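Local coordinates for hypothetical protein (Giardia lamblia, PDB 3I3F), which is of unknown function but belongs to the YjgF-like (endoribonuclease L-PSP) family, forms a three-chain assembly and binds pentanoic acid in this crystal, at residues F65-N76 and V133-K141; L79-L89 and F101-F109. All coordinates share one frame; numbering follows the deposited sequence.

Interaction 1: F65-N76 and V133-K141; sequences FDNIRKCLEYAN and VVNVVAAQK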
loop_
_atom_site.group_PDB
_atom_site.type_symbol
_atom_site.label_atom_id
_atom_site.label_comp_id
_atom_site.label_asym_id
_atom_site.label_seq_id
_atom_site.Cartn_x
_atom_site.Cartn_y
_atom_site.Cartn_z
ATOM N N PHE A 65 -13.866 -7.438 8.492
ATOM C CA PHE A 65 -14.240 -8.014 7.205
ATOM C C PHE A 65 -15.729 -7.875 6.897
ATOM O O PHE A 65 -16.110 -7.819 5.732
ATOM C CB PHE A 65 -13.748 -9.457 7.084
ATOM C CG PHE A 65 -12.274 -9.548 6.820
ATOM C CD1 PHE A 65 -11.762 -9.179 5.582
ATOM C CD2 PHE A 65 -11.393 -9.951 7.812
ATOM C CE1 PHE A 65 -10.402 -9.234 5.330
ATOM C CE2 PHE A 65 -10.027 -10.011 7.565
ATOM C CZ PHE A 65 -9.533 -9.646 6.323
ATOM N N ASP A 66 -16.562 -7.784 7.933
ATOM C CA ASP A 66 -17.972 -7.440 7.741
ATOM C C ASP A 66 -18.097 -6.023 7.173
ATOM O O ASP A 66 -18.867 -5.794 6.242
ATOM C CB ASP A 66 -18.755 -7.557 9.054
ATOM C CG ASP A 66 -20.260 -7.505 8.843
ATOM O OD1 ASP A 66 -20.775 -8.279 8.008
ATOM O OD2 ASP A 66 -20.927 -6.699 9.525
ATOM N N ASN A 67 -17.334 -5.085 7.734
ATOM C CA ASN A 67 -17.278 -3.714 7.213
ATOM C C ASN A 67 -16.845 -3.680 5.749
ATOM O O ASN A 67 -17.463 -3.006 4.925
ATOM C CB ASN A 67 -16.319 -2.849 8.043
ATOM C CG ASN A 67 -16.839 -2.557 9.442
ATOM O OD1 ASN A 67 -18.008 -2.786 9.753
ATOM N ND2 ASN A 67 -15.963 -2.037 10.293
ATOM N N ILE A 68 -15.782 -4.415 5.431
ATOM C CA ILE A 68 -15.276 -4.499 4.063
ATOM C C ILE A 68 -16.325 -5.086 3.116
ATOM O O ILE A 68 -16.557 -4.546 2.036
ATOM C CB ILE A 68 -13.973 -5.331 3.993
ATOM C CG1 ILE A 68 -12.827 -4.567 4.661
ATOM C CG2 ILE A 68 -13.607 -5.649 2.549
ATOM C CD1 ILE A 68 -11.605 -5.408 4.942
ATOM N N ARG A 69 -16.968 -6.175 3.531
ATOM C CA ARG A 69 -18.014 -6.805 2.720
ATOM C C ARG A 69 -19.149 -5.825 2.419
ATOM O O ARG A 69 -19.568 -5.689 1.269
ATOM C CB ARG A 69 -18.576 -8.043 3.428
ATOM C CG ARG A 69 -19.622 -8.810 2.613
ATOM C CD ARG A 69 -20.288 -9.917 3.422
ATOM N NE ARG A 69 -20.996 -9.402 4.596
ATOM C CZ ARG A 69 -22.189 -8.806 4.577
ATOM N NH1 ARG A 69 -22.854 -8.627 3.437
ATOM N NH2 ARG A 69 -22.727 -8.380 5.716
ATOM N N LYS A 70 -19.642 -5.150 3.453
ATOM C CA LYS A 70 -20.746 -4.203 3.295
ATOM C C LYS A 70 -20.369 -3.030 2.392
ATOM O O LYS A 70 -21.152 -2.634 1.532
ATOM C CB LYS A 70 -21.223 -3.693 4.656
ATOM C CG LYS A 70 -21.973 -4.732 5.472
ATOM C CD LYS A 70 -22.449 -4.154 6.789
ATOM C CE LYS A 70 -23.106 -5.213 7.656
ATOM N NZ LYS A 70 -23.257 -4.759 9.068
ATOM N N CYS A 71 -19.173 -2.480 2.583
ATOM C CA CYS A 71 -18.702 -1.382 1.738
ATOM C C CYS A 71 -18.618 -1.798 0.273
ATOM O O CYS A 71 -19.091 -1.078 -0.607
ATOM C CB CYS A 71 -17.337 -0.874 2.205
ATOM S SG CYS A 71 -17.387 0.101 3.717
ATOM N N LEU A 72 -18.019 -2.958 0.011
ATOM C CA LEU A 72 -17.854 -3.434 -1.360
ATOM C C LEU A 72 -19.196 -3.710 -2.038
ATOM O O LEU A 72 -19.389 -3.340 -3.193
ATOM C CB LEU A 72 -16.961 -4.679 -1.408
ATOM C CG LEU A 72 -15.486 -4.427 -1.079
ATOM C CD1 LEU A 72 -14.707 -5.730 -1.044
ATOM C CD2 LEU A 72 -14.867 -3.466 -2.083
ATOM N N GLU A 73 -20.123 -4.341 -1.326
ATOM C CA GLU A 73 -21.444 -4.628 -1.896
ATOM C C GLU A 73 -22.222 -3.338 -2.174
ATOM O O GLU A 73 -22.903 -3.224 -3.194
ATOM C CB GLU A 73 -22.227 -5.590 -0.997
ATOM C CG GLU A 73 -21.653 -7.007 -1.045
ATOM C CD GLU A 73 -22.357 -7.996 -0.134
ATOM O OE1 GLU A 73 -23.366 -7.629 0.503
ATOM O OE2 GLU A 73 -21.891 -9.154 -0.056
ATOM N N TYR A 74 -22.084 -2.364 -1.279
ATOM C CA TYR A 74 -22.668 -1.035 -1.456
ATOM C C TYR A 74 -22.128 -0.352 -2.720
ATOM O O TYR A 74 -22.855 0.380 -3.398
ATOM C CB TYR A 74 -22.360 -0.192 -0.213
ATOM C CG TYR A 74 -23.055 1.148 -0.123
ATOM C CD1 TYR A 74 -24.408 1.235 0.197
ATOM C CD2 TYR A 74 -22.350 2.332 -0.317
ATOM C CE1 TYR A 74 -25.041 2.467 0.303
ATOM C CE2 TYR A 74 -22.973 3.566 -0.217
ATOM C CZ TYR A 74 -24.319 3.628 0.092
ATOM O OH TYR A 74 -24.936 4.854 0.192
ATOM N N ALA A 75 -20.863 -0.622 -3.040
ATOM C CA ALA A 75 -20.192 -0.044 -4.210
ATOM C C ALA A 75 -20.267 -0.931 -5.464
ATOM O O ALA A 75 -19.451 -0.780 -6.373
ATOM C CB ALA A 75 -18.731 0.250 -3.865
ATOM N N ASN A 76 -21.242 -1.840 -5.513
ATOM C CA ASN A 76 -21.438 -2.743 -6.656
ATOM C C ASN A 76 -20.246 -3.681 -6.881
ATOM O O ASN A 76 -19.839 -3.945 -8.013
ATOM C CB ASN A 76 -21.770 -1.948 -7.931
ATOM C CG ASN A 76 -22.484 -2.789 -8.985
ATOM O OD1 ASN A 76 -23.204 -3.736 -8.663
ATOM N ND2 ASN A 76 -22.288 -2.438 -10.251
ATOM N N VAL A 133 -7.096 -3.514 8.086
ATOM C CA VAL A 133 -6.981 -3.957 6.702
ATOM C C VAL A 133 -7.063 -2.733 5.801
ATOM O O VAL A 133 -8.025 -1.962 5.871
ATOM C CB VAL A 133 -8.069 -4.985 6.346
ATOM C CG1 VAL A 133 -7.983 -5.374 4.878
ATOM C CG2 VAL A 133 -7.931 -6.215 7.234
ATOM N N VAL A 134 -6.040 -2.552 4.971
ATOM C CA VAL A 134 -5.889 -1.343 4.170
ATOM C C VAL A 134 -5.616 -1.690 2.712
ATOM O O VAL A 134 -5.346 -2.845 2.377
ATOM C CB VAL A 134 -4.748 -0.447 4.714
ATOM C CG1 VAL A 134 -4.954 -0.154 6.199
ATOM C CG2 VAL A 134 -3.389 -1.091 4.483
ATOM N N ASN A 135 -5.700 -0.681 1.850
ATOM C CA ASN A 135 -5.437 -0.841 0.420
ATOM C C ASN A 135 -6.251 -1.963 -0.228
ATOM O O ASN A 135 -5.753 -2.681 -1.099
ATOM C CB ASN A 135 -3.936 -1.041 0.171
ATOM C CG ASN A 135 -3.123 0.183 0.533
ATOM O OD1 ASN A 135 -3.550 1.312 0.297
ATOM N ND2 ASN A 135 -1.948 -0.031 1.111
ATOM N N VAL A 136 -7.505 -2.107 0.193
ATOM C CA VAL A 136 -8.415 -3.032 -0.468
ATOM C C VAL A 136 -8.741 -2.457 -1.837
ATOM O O VAL A 136 -9.226 -1.329 -1.940
ATOM C CB VAL A 136 -9.716 -3.245 0.326
ATOM C CG1 VAL A 136 -10.718 -4.058 -0.492
ATOM C CG2 VAL A 136 -9.420 -3.935 1.645
ATOM N N VAL A 137 -8.435 -3.230 -2.875
ATOM C CA VAL A 137 -8.725 -2.868 -4.256
ATOM C C VAL A 137 -9.573 -3.987 -4.848
ATOM O O VAL A 137 -9.206 -5.162 -4.761
ATOM C CB VAL A 137 -7.427 -2.705 -5.075
ATOM C CG1 VAL A 137 -7.738 -2.286 -6.512
ATOM C CG2 VAL A 137 -6.502 -1.691 -4.407
ATOM N N ALA A 138 -10.709 -3.624 -5.435
ATOM C CA ALA A 138 -11.658 -4.601 -5.964
ATOM C C ALA A 138 -12.248 -4.132 -7.287
ATOM O O ALA A 138 -12.328 -2.935 -7.550
ATOM C CB ALA A 138 -12.771 -4.842 -4.957
ATOM N N ALA A 139 -12.651 -5.091 -8.115
ATOM C CA ALA A 139 -13.354 -4.799 -9.360
ATOM C C ALA A 139 -14.848 -4.670 -9.087
ATOM O O ALA A 139 -15.382 -5.323 -8.192
ATOM C CB ALA A 139 -13.100 -5.901 -10.379
ATOM N N GLN A 140 -15.522 -3.822 -9.858
ATOM C CA GLN A 140 -16.982 -3.752 -9.814
ATOM C C GLN A 140 -17.587 -4.892 -10.630
ATOM O O GLN A 140 -16.930 -5.460 -11.507
ATOM C CB GLN A 140 -17.487 -2.408 -10.343
ATOM C CG GLN A 140 -17.385 -1.273 -9.342
ATOM C CD GLN A 140 -18.133 -0.034 -9.794
ATOM O OE1 GLN A 140 -17.965 0.429 -10.922
ATOM N NE2 GLN A 140 -18.962 0.513 -8.913
ATOM N N LYS A 141 -18.841 -5.215 -10.329
ATOM C CA LYS A 141 -19.588 -6.236 -11.064
ATOM C C LYS A 141 -20.087 -5.688 -12.398
ATOM O O LYS A 141 -20.098 -4.479 -12.630
ATOM C CB LYS A 141 -20.778 -6.723 -10.237
ATOM C CG LYS A 141 -20.383 -7.334 -8.907
ATOM C CD LYS A 141 -21.561 -7.989 -8.201
ATOM C CE LYS A 141 -22.555 -6.960 -7.692
ATOM N NZ LYS A 141 -23.576 -7.565 -6.791
ATOM O OXT LYS A 141 -20.497 -6.447 -13.276
HETATM O O HOH W 1 -22.948 -5.345 -4.907
HETATM O O HOH W 2 -24.096 -5.407 -4.285
HETATM O O HOH W 3 -20.375 -0.571 -12.270
#

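Interaction 2: L79-L89 and F101-F109; sequences LDYIVSLNIFL and FNELYREVF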
loop_
_atom_site.group_PDB
_atom_site.type_symbol
_atom_site.label_atom_id
_atom_site.label_comp_id
_atom_site.label_asym_id
_atom_site.label_seq_id
_atom_site.Cartn_x
_atom_site.Cartn_y
_atom_site.Cartn_z
ATOM N N LEU A 79 -16.695 -9.323 -1.793
ATOM C CA LEU A 79 -15.468 -9.963 -1.310
ATOM C C LEU A 79 -14.771 -10.775 -2.399
ATOM O O LEU A 79 -13.544 -10.773 -2.490
ATOM C CB LEU A 79 -15.763 -10.872 -0.111
ATOM C CG LEU A 79 -16.192 -10.180 1.183
ATOM C CD1 LEU A 79 -16.691 -11.209 2.193
ATOM C CD2 LEU A 79 -15.049 -9.362 1.769
ATOM N N ASP A 80 -15.561 -11.462 -3.223
ATOM C CA ASP A 80 -15.025 -12.284 -4.316
ATOM C C ASP A 80 -14.475 -11.469 -5.495
ATOM O O ASP A 80 -13.915 -12.041 -6.430
ATOM C CB ASP A 80 -16.070 -13.305 -4.806
ATOM C CG ASP A 80 -17.385 -12.667 -5.220
ATOM O OD1 ASP A 80 -17.762 -11.621 -4.650
ATOM O OD2 ASP A 80 -18.057 -13.232 -6.110
ATOM N N TYR A 81 -14.624 -10.144 -5.447
ATOM C CA TYR A 81 -14.075 -9.258 -6.474
ATOM C C TYR A 81 -12.827 -8.500 -6.010
ATOM O O TYR A 81 -12.261 -7.717 -6.772
ATOM C CB TYR A 81 -15.144 -8.273 -6.950
ATOM C CG TYR A 81 -16.245 -8.939 -7.735
ATOM C CD1 TYR A 81 -16.209 -8.975 -9.127
ATOM C CD2 TYR A 81 -17.311 -9.550 -7.088
ATOM C CE1 TYR A 81 -17.220 -9.596 -9.854
ATOM C CE2 TYR A 81 -18.325 -10.173 -7.803
ATOM C CZ TYR A 81 -18.272 -10.195 -9.184
ATOM O OH TYR A 81 -19.281 -10.811 -9.889
ATOM N N ILE A 82 -12.393 -8.741 -4.774
ATOM C CA ILE A 82 -11.168 -8.132 -4.263
ATOM C C ILE A 82 -9.965 -8.686 -5.021
ATOM O O ILE A 82 -9.824 -9.902 -5.168
ATOM C CB ILE A 82 -10.978 -8.388 -2.753
ATOM C CG1 ILE A 82 -12.060 -7.668 -1.947
ATOM C CG2 ILE A 82 -9.599 -7.917 -2.295
ATOM C CD1 ILE A 82 -12.072 -8.045 -0.482
ATOM N N VAL A 83 -9.122 -7.777 -5.508
ATOM C CA VAL A 83 -7.897 -8.110 -6.231
ATOM C C VAL A 83 -6.712 -8.173 -5.268
ATOM O O VAL A 83 -5.871 -9.073 -5.341
ATOM C CB VAL A 83 -7.597 -7.032 -7.299
ATOM C CG1 VAL A 83 -6.251 -7.281 -7.968
ATOM C CG2 VAL A 83 -8.721 -6.974 -8.329
ATOM N N SER A 84 -6.650 -7.195 -4.366
ATOM C CA SER A 84 -5.523 -7.048 -3.456
ATOM C C SER A 84 -5.951 -6.375 -2.155
ATOM O O SER A 84 -6.889 -5.576 -2.142
ATOM C CB SER A 84 -4.427 -6.222 -4.136
ATOM O OG SER A 84 -3.269 -6.116 -3.327
ATOM N N LEU A 85 -5.271 -6.724 -1.066
ATOM C CA LEU A 85 -5.436 -6.039 0.216
ATOM C C LEU A 85 -4.154 -6.164 1.033
ATOM O O LEU A 85 -3.305 -7.007 0.740
ATOM C CB LEU A 85 -6.646 -6.584 0.989
ATOM C CG LEU A 85 -6.671 -8.057 1.409
ATOM C CD1 LEU A 85 -5.778 -8.307 2.613
ATOM C CD2 LEU A 85 -8.098 -8.483 1.719
ATOM N N ASN A 86 -4.005 -5.299 2.031
ATOM C CA ASN A 86 -2.871 -5.341 2.951
ATOM C C ASN A 86 -3.394 -5.494 4.369
ATOM O O ASN A 86 -4.438 -4.938 4.711
ATOM C CB ASN A 86 -2.058 -4.043 2.916
ATOM C CG ASN A 86 -1.427 -3.739 1.564
ATOM O OD1 ASN A 86 -0.873 -2.652 1.388
ATOM N ND2 ASN A 86 -1.490 -4.672 0.621
ATOM N N ILE A 87 -2.651 -6.216 5.199
ATOM C CA ILE A 87 -3.005 -6.382 6.602
ATOM C C ILE A 87 -1.913 -5.792 7.484
ATOM O O ILE A 87 -0.731 -6.081 7.295
ATOM C CB ILE A 87 -3.181 -7.866 6.960
ATOM C CG1 ILE A 87 -4.296 -8.494 6.119
ATOM C CG2 ILE A 87 -3.494 -8.027 8.447
ATOM C CD1 ILE A 87 -4.102 -9.956 5.875
ATOM N N PHE A 88 -2.321 -4.952 8.431
ATOM C CA PHE A 88 -1.453 -4.522 9.517
ATOM C C PHE A 88 -1.972 -5.160 10.796
ATOM O O PHE A 88 -3.107 -4.911 11.201
ATOM C CB PHE A 88 -1.452 -2.996 9.667
ATOM C CG PHE A 88 -0.679 -2.271 8.598
ATOM C CD1 PHE A 88 0.684 -2.491 8.436
ATOM C CD2 PHE A 88 -1.305 -1.345 7.775
ATOM C CE1 PHE A 88 1.406 -1.817 7.455
ATOM C CE2 PHE A 88 -0.589 -0.664 6.794
ATOM C CZ PHE A 88 0.766 -0.903 6.635
ATOM N N LEU A 89 -1.154 -6.008 11.412
ATOM C CA LEU A 89 -1.465 -6.563 12.723
ATOM C C LEU A 89 -0.706 -5.758 13.767
ATOM O O LEU A 89 0.404 -5.298 13.512
ATOM C CB LEU A 89 -1.065 -8.037 12.801
ATOM C CG LEU A 89 -1.827 -8.993 11.880
ATOM C CD1 LEU A 89 -1.273 -10.405 12.007
ATOM C CD2 LEU A 89 -3.321 -8.973 12.179
ATOM N N PHE A 101 -5.965 -14.864 13.581
ATOM C CA PHE A 101 -6.335 -13.975 12.487
ATOM C C PHE A 101 -6.368 -14.721 11.155
ATOM O O PHE A 101 -7.322 -14.585 10.391
ATOM C CB PHE A 101 -5.392 -12.776 12.372
ATOM C CG PHE A 101 -5.606 -11.985 11.117
ATOM C CD1 PHE A 101 -6.596 -11.017 11.056
ATOM C CD2 PHE A 101 -4.858 -12.248 9.977
ATOM C CE1 PHE A 101 -6.817 -10.305 9.887
ATOM C CE2 PHE A 101 -5.079 -11.544 8.807
ATOM C CZ PHE A 101 -6.055 -10.573 8.762
ATOM N N ASN A 102 -5.325 -15.498 10.877
ATOM C CA ASN A 102 -5.252 -16.228 9.608
ATOM C C ASN A 102 -6.306 -17.329 9.486
ATOM O O ASN A 102 -6.826 -17.569 8.398
ATOM C CB ASN A 102 -3.844 -16.781 9.374
ATOM C CG ASN A 102 -2.851 -15.692 9.019
ATOM O OD1 ASN A 102 -3.153 -14.801 8.221
ATOM N ND2 ASN A 102 -1.664 -15.754 9.610
ATOM N N GLU A 103 -6.635 -17.976 10.600
ATOM C CA GLU A 103 -7.727 -18.948 10.613
ATOM C C GLU A 103 -9.040 -18.275 10.218
ATOM O O GLU A 103 -9.786 -18.794 9.387
ATOM C CB GLU A 103 -7.871 -19.589 11.995
ATOM C CG GLU A 103 -6.682 -20.451 12.396
ATOM C CD GLU A 103 -6.736 -20.939 13.834
ATOM O OE1 GLU A 103 -7.598 -20.476 14.613
ATOM O OE2 GLU A 103 -5.894 -21.789 14.192
ATOM N N LEU A 104 -9.309 -17.113 10.812
ATOM C CA LEU A 104 -10.515 -16.341 10.501
ATOM C C LEU A 104 -10.484 -15.805 9.070
ATOM O O LEU A 104 -11.507 -15.789 8.384
ATOM C CB LEU A 104 -10.678 -15.182 11.488
ATOM C CG LEU A 104 -10.943 -15.598 12.936
ATOM C CD1 LEU A 104 -10.672 -14.441 13.881
ATOM C CD2 LEU A 104 -12.368 -16.111 13.090
ATOM N N TYR A 105 -9.305 -15.378 8.624
ATOM C CA TYR A 105 -9.117 -14.893 7.258
ATOM C C TYR A 105 -9.533 -15.949 6.235
ATOM O O TYR A 105 -10.195 -15.639 5.244
ATOM C CB TYR A 105 -7.652 -14.511 7.038
ATOM C CG TYR A 105 -7.384 -13.842 5.713
ATOM C CD1 TYR A 105 -7.541 -12.469 5.566
ATOM C CD2 TYR A 105 -6.966 -14.578 4.609
ATOM C CE1 TYR A 105 -7.292 -11.843 4.354
ATOM C CE2 TYR A 105 -6.714 -13.962 3.393
ATOM C CZ TYR A 105 -6.880 -12.591 3.272
ATOM O OH TYR A 105 -6.633 -11.963 2.072
ATOM N N ARG A 106 -9.155 -17.200 6.491
ATOM C CA ARG A 106 -9.497 -18.302 5.597
ATOM C C ARG A 106 -10.988 -18.656 5.620
ATOM O O ARG A 106 -11.475 -19.306 4.701
ATOM C CB ARG A 106 -8.647 -19.537 5.911
ATOM C CG ARG A 106 -7.186 -19.388 5.506
ATOM C CD ARG A 106 -6.435 -20.702 5.639
ATOM N NE ARG A 106 -6.361 -21.156 7.029
ATOM C CZ ARG A 106 -5.389 -20.855 7.891
ATOM N NH1 ARG A 106 -4.365 -20.084 7.537
ATOM N NH2 ARG A 106 -5.444 -21.331 9.129
ATOM N N GLU A 107 -11.704 -18.245 6.666
ATOM C CA GLU A 107 -13.164 -18.387 6.702
ATOM C C GLU A 107 -13.859 -17.316 5.859
ATOM O O GLU A 107 -14.990 -17.510 5.418
ATOM C CB GLU A 107 -13.686 -18.328 8.140
ATOM C CG GLU A 107 -13.250 -19.499 9.003
ATOM C CD GLU A 107 -13.753 -19.404 10.436
ATOM O OE1 GLU A 107 -14.430 -18.412 10.781
ATOM O OE2 GLU A 107 -13.473 -20.336 11.221
ATOM N N VAL A 108 -13.191 -16.184 5.649
ATOM C CA VAL A 108 -13.723 -15.120 4.799
ATOM C C VAL A 108 -13.429 -15.427 3.334
ATOM O O VAL A 108 -14.309 -15.314 2.479
ATOM C CB VAL A 108 -13.124 -13.751 5.175
ATOM C CG1 VAL A 108 -13.612 -12.669 4.216
ATOM C CG2 VAL A 108 -13.482 -13.397 6.612
ATOM N N PHE A 109 -12.186 -15.814 3.061
ATOM C CA PHE A 109 -11.752 -16.217 1.726
ATOM C C PHE A 109 -11.528 -17.731 1.759
ATOM O O PHE A 109 -10.419 -18.204 2.017
ATOM C CB PHE A 109 -10.492 -15.441 1.334
ATOM C CG PHE A 109 -10.667 -13.946 1.410
ATOM C CD1 PHE A 109 -11.281 -13.256 0.373
ATOM C CD2 PHE A 109 -10.249 -13.236 2.527
ATOM C CE1 PHE A 109 -11.462 -11.883 0.441
ATOM C CE2 PHE A 109 -10.425 -11.857 2.603
ATOM C CZ PHE A 109 -11.034 -11.183 1.556
#

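Interaction 1: F65-N76 and V133-K141
The Phe65 ring brings CZ obliquely to Val133 CG2, 3.9 Å away; at the other end of the contact the Gln140 amide keeps Ala75 O within its own plane. Gln140 NE2 donates to Ala75 O over 2.9 Å, nearly straight at 173°, although the donor stands above the carbonyl plane. Between them the fit is aliphatic. Ile68 crosses Val133 at about a right angle, CD1 lying 3.6 Å from Val133 CG1, and Leu72 CD2 rests 3.8 Å from Ala138 CB. Asn76, with positive phi, is the C-prime residue of a Schellman motif, and the turn presents two successive carbonyls to the chain end: Ala75 O to the Gln140 side chain, Asn76 O to Lys141 N at 2.8 Å. With chi3 bent (-70°), Lys141 passes CE beside Asn76 OD1 (3.4 Å), and a water site, modelled in two alternative positions, bridges Lys141 NZ and Glu73 O. The helix packs on the sheet at 38° to the strand, as in the alpha-beta layers of YjgF-like proteins. Ile68 also reaches Leu41 of strand 38-41, Leu72 reaches Ile82 of strand 82-90, and Ala75 meets Ile32 of strand 32-35.

Interaction 2: L79-L89 and F101-F109
Leu89 lies over one face of the Phe101 ring while Ile87 meets the same ring at its edge. Leu89 CD2 sits 4.1 Å from the Phe101 ring centroid and 17° off the normal, a CH-pi contact displaced toward the rim. Ile87 comes from the opposite direction to Phe101, its CD1 near the ring plane and 3.5 Å from Phe101 CE2. Phe101 CG is anti to the backbone N, which carries the ring from the helix toward the strand, between these two aliphatic side chains. One helical turn on, the same Ile87 CD1 also approaches Tyr105 CE1, at 4.0 Å and obliquely. Leu85 and Tyr105 come from opposite directions: Leu85 CG occupies the crowded position between backbone N and carbonyl carbon (chi1 61°), and its CD1 and CD2 both lie 3.8 Å from Tyr105 OH. Where the helix ends, the Phe109 ring takes Ile82 CD1 at its edge, 3.9 Å from CZ, and Leu85 CD2 obliquely, while Leu79 O also lies in the ring plane, 3.8 Å from Phe109 CE1. The Leu79 and Val108 side chains cross at about a right angle, CD1 of Leu79 being 4.0 Å from CG1 of Val108. The helix, antiparallel to the strand at 152°, is the crossover of the beta-alpha-beta unit 82-90, 95-108, 117-123; Arg118 of its last strand forms a cation-pi pair with Tyr105 and lines a pentanoic acid pocket. Across these two segments the chemistry is apolar and aromatic, implying that their mutual fit rests on rings set against branched aliphatic side chains, without direct polar pairing.

In the fold
Both contacts lay a helix on the same sheet, on its neighbouring strands 131-139 and 82-90, and both are mainly buried. Interaction 2 is nested within the chain loop closed by interaction 1, and the two meet where Leu72 packs on Ile82 and Val137 O approaches Val83 N, probably as a hydrogen bond. Their chemistry diverges at the ends: interaction 1 changes from an aliphatic core to backbone and amide hydrogen bonds with a bridging water site near the exposed chain terminus, whereas interaction 2 stays mainly aromatic and apolar, even at its partly exposed Leu79-Val108 end. Both touch the third subunit, but interaction 2 does so through more residues and lies closer to bound pentanoic acid.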